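Local coordinates for tryptophan synthase alpha-subunit (Pyrococcus furiosus, PDB 1GEQ), which cleaves indoleglycerol phosphate by an aldol reaction into indole and glyceraldehyde 3-phosphate, as the alpha chain of the tryptophan synthase tetramer, at residues R184-K187 with R188-N192. Numbering follows the deposited sequence.
Sequences RRAK and RICRN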
ATOM      1  N   ARG A 184     -16.319   9.339  -4.841  1.00 20.33           N
ATOM      2  CA  ARG A 184     -17.738   9.295  -5.183  1.00 23.23           C
ATOM      3  C   ARG A 184     -17.945   8.512  -6.476  1.00 22.47           C
ATOM      4  O   ARG A 184     -18.781   7.610  -6.544  1.00 21.82           O
ATOM      5  CB  ARG A 184     -18.294  10.711  -5.363  1.00 28.62           C
ATOM      6  CG  ARG A 184     -19.815  10.752  -5.467  1.00 39.93           C
ATOM      7  CD  ARG A 184     -20.321  12.039  -6.110  1.00 47.70           C
ATOM      8  NE  ARG A 184     -20.084  12.049  -7.553  1.00 55.92           N
ATOM      9  CZ  ARG A 184     -19.216  12.843  -8.173  1.00 58.81           C
ATOM     10  NH1 ARG A 184     -18.486  13.706  -7.478  1.00 60.37           N
ATOM     11  NH2 ARG A 184     -19.075  12.769  -9.488  1.00 60.85           N
ATOM     12  N   ARG A 185     -17.179   8.875  -7.501  1.00 19.17           N
ATOM     13  CA  ARG A 185     -17.241   8.223  -8.803  1.00 20.07           C
ATOM     14  C   ARG A 185     -16.907   6.740  -8.688  1.00 19.48           C
ATOM     15  O   ARG A 185     -17.586   5.890  -9.267  1.00 18.05           O
ATOM     16  CB  ARG A 185     -16.267   8.911  -9.784  1.00 22.35           C
ATOM     17  CG  ARG A 185     -16.831  10.175 -10.428  1.00 28.66           C
ATOM     18  CD  ARG A 185     -15.737  11.120 -10.901  1.00 29.30           C
ATOM     19  NE  ARG A 185     -14.654  10.430 -11.586  1.00 35.10           N
ATOM     20  CZ  ARG A 185     -13.376  10.770 -11.484  1.00 34.62           C
ATOM     21  NH1 ARG A 185     -13.013  11.787 -10.722  1.00 42.34           N
ATOM     22  NH2 ARG A 185     -12.456  10.096 -12.143  1.00 37.90           N
ATOM     23  N   ALA A 186     -15.856   6.427  -7.936  1.00 18.13           N
ATOM     24  CA  ALA A 186     -15.445   5.039  -7.779  1.00 18.92           C
ATOM     25  C   ALA A 186     -16.528   4.153  -7.143  1.00 16.60           C
ATOM     26  O   ALA A 186     -16.770   3.048  -7.611  1.00 19.98           O
ATOM     27  CB  ALA A 186     -14.164   4.969  -6.959  1.00 17.54           C
ATOM     28  N   LYS A 187     -17.172   4.644  -6.090  1.00 19.22           N
ATOM     29  CA  LYS A 187     -18.208   3.871  -5.403  1.00 21.02           C
ATOM     30  C   LYS A 187     -19.407   3.625  -6.318  1.00 22.56           C
ATOM     31  O   LYS A 187     -20.172   2.691  -6.105  1.00 24.45           O
ATOM     32  CB  LYS A 187     -18.669   4.584  -4.124  1.00 21.29           C
ATOM     33  CG  LYS A 187     -17.582   4.747  -3.051  1.00 21.06           C
ATOM     34  CD  LYS A 187     -16.771   3.456  -2.844  1.00 22.29           C
ATOM     35  CE  LYS A 187     -17.665   2.234  -2.644  1.00 24.29           C
ATOM     36  NZ  LYS A 187     -18.188   2.060  -1.271  1.00 23.17           N
ATOM     37  N   ARG A 188     -19.542   4.446  -7.349  1.00 23.27           N
ATOM     38  CA  ARG A 188     -20.642   4.318  -8.295  1.00 26.42           C
ATOM     39  C   ARG A 188     -20.337   3.284  -9.372  1.00 24.80           C
ATOM     40  O   ARG A 188     -21.236   2.744 -10.011  1.00 25.27           O
ATOM     41  CB  ARG A 188     -20.891   5.668  -8.968  1.00 32.29           C
ATOM     42  CG  ARG A 188     -22.173   5.744  -9.760  1.00 40.79           C
ATOM     43  CD  ARG A 188     -22.219   7.019 -10.586  1.00 45.37           C
ATOM     44  NE  ARG A 188     -21.560   6.849 -11.875  1.00 49.56           N
ATOM     45  CZ  ARG A 188     -20.532   7.573 -12.302  1.00 50.21           C
ATOM     46  NH1 ARG A 188     -20.028   8.533 -11.541  1.00 51.17           N
ATOM     47  NH2 ARG A 188     -20.015   7.344 -13.503  1.00 51.78           N
ATOM     48  N   ILE A 189     -19.055   3.007  -9.554  1.00 23.19           N
ATOM     49  CA  ILE A 189     -18.617   2.086 -10.589  1.00 22.91           C
ATOM     50  C   ILE A 189     -18.051   0.748 -10.151  1.00 21.71           C
ATOM     51  O   ILE A 189     -18.384  -0.283 -10.731  1.00 21.08           O
ATOM     52  CB  ILE A 189     -17.547   2.772 -11.473  1.00 25.41           C
ATOM     53  CG1 ILE A 189     -18.151   3.998 -12.152  1.00 25.69           C
ATOM     54  CG2 ILE A 189     -16.990   1.791 -12.514  1.00 24.76           C
ATOM     55  CD1 ILE A 189     -17.138   4.838 -12.916  1.00 26.13           C
ATOM     56  N   CYS A 190     -17.186   0.768  -9.141  1.00 18.12           N
ATOM     57  CA  CYS A 190     -16.517  -0.443  -8.701  1.00 16.77           C
ATOM     58  C   CYS A 190     -17.312  -1.469  -7.910  1.00 17.04           C
ATOM     59  O   CYS A 190     -18.059  -1.127  -7.006  1.00 16.44           O
ATOM     60  CB  CYS A 190     -15.288  -0.075  -7.877  1.00 19.73           C
ATOM     61  SG  CYS A 190     -14.194   1.065  -8.729  1.00 16.67           S
ATOM     62  N   ARG A 191     -17.104  -2.736  -8.272  1.00 16.14           N
ATOM     63  CA  ARG A 191     -17.730  -3.847  -7.572  1.00 20.64           C
ATOM     64  C   ARG A 191     -16.725  -4.245  -6.480  1.00 19.93           C
ATOM     65  O   ARG A 191     -17.106  -4.729  -5.415  1.00 19.37           O
ATOM     66  CB  ARG A 191     -18.000  -5.005  -8.547  1.00 22.41           C
ATOM     67  CG  ARG A 191     -19.082  -4.661  -9.581  1.00 27.41           C
ATOM     68  CD  ARG A 191     -19.389  -5.803 -10.540  1.00 34.08           C
ATOM     69  NE  ARG A 191     -20.690  -5.614 -11.188  1.00 44.31           N
ATOM     70  CZ  ARG A 191     -20.898  -4.923 -12.308  1.00 49.98           C
ATOM     71  NH1 ARG A 191     -19.882  -4.339 -12.933  1.00 54.73           N
ATOM     72  NH2 ARG A 191     -22.128  -4.799 -12.792  1.00 51.18           N
ATOM     73  N   ASN A 192     -15.436  -4.022  -6.750  1.00 19.14           N
ATOM     74  CA  ASN A 192     -14.379  -4.321  -5.779  1.00 18.54           C
ATOM     75  C   ASN A 192     -14.405  -3.301  -4.649  1.00 18.54           C
ATOM     76  O   ASN A 192     -14.935  -2.205  -4.809  1.00 19.04           O
ATOM     77  CB  ASN A 192     -12.995  -4.251  -6.429  1.00 22.45           C
ATOM     78  CG  ASN A 192     -12.623  -5.517  -7.153  1.00 20.08           C
ATOM     79  OD1 ASN A 192     -12.663  -5.580  -8.384  1.00 25.37           O
ATOM     80  ND2 ASN A 192     -12.260  -6.539  -6.396  1.00 21.31           N
TER
HETATM   81  O   HOH W   1     -19.392  11.515 -12.239  1.00 57.18           O
HETATM   82  O   HOH W   2     -19.179   0.300  -4.981  1.00 19.82           O
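Arg188 folds back along helix 177-189 over the turn that precedes it, so that NH1 of Arg188 comes to 3.8 Å from CG of Arg185, the methylene lying at the edge of the guanidinium, near its plane. With CG of Arg188 anti to the backbone N (chi1 -168°) and the chain bent at chi3, the head group is carried back toward Arg184 and Arg185, while CG1 of Ile189 and O of Arg185 lie over one of its faces, both displaced toward the rim. Asp146 of helix 146-155 forms a salt bridge with NH2 of Arg188, and Asp181, one turn earlier, pairs with both Arg184 and Arg185. A water accepts weak bonds from NH2 of Arg184 and NH1 of Arg188.

The same few residues illustrate how a helix runs out. O of Ala186 receives two amides: N of Cys190 at 2.8 Å, nearly in line with the carbonyl bond, and N of Ile189 at 3.0 Å, well above the carbonyl plane. The bonds from Arg188 N and Ile189 N to O of Arg185 are both weak, at 3.1 and 3.2 Å respectively. SG of Cys190 lies beside its own backbone N (chi1 -53°), which leaves it in loose apolar contact with CB of Ala186 at 4.3 Å.

At the C-terminal part of helix 177-189, in the outer layer of the TIM barrel just before the loop to strand 194-197, the two aspartates thus probably balance the positive charge of the three arginines, and Asp146 ties this helix end to helix 146-155.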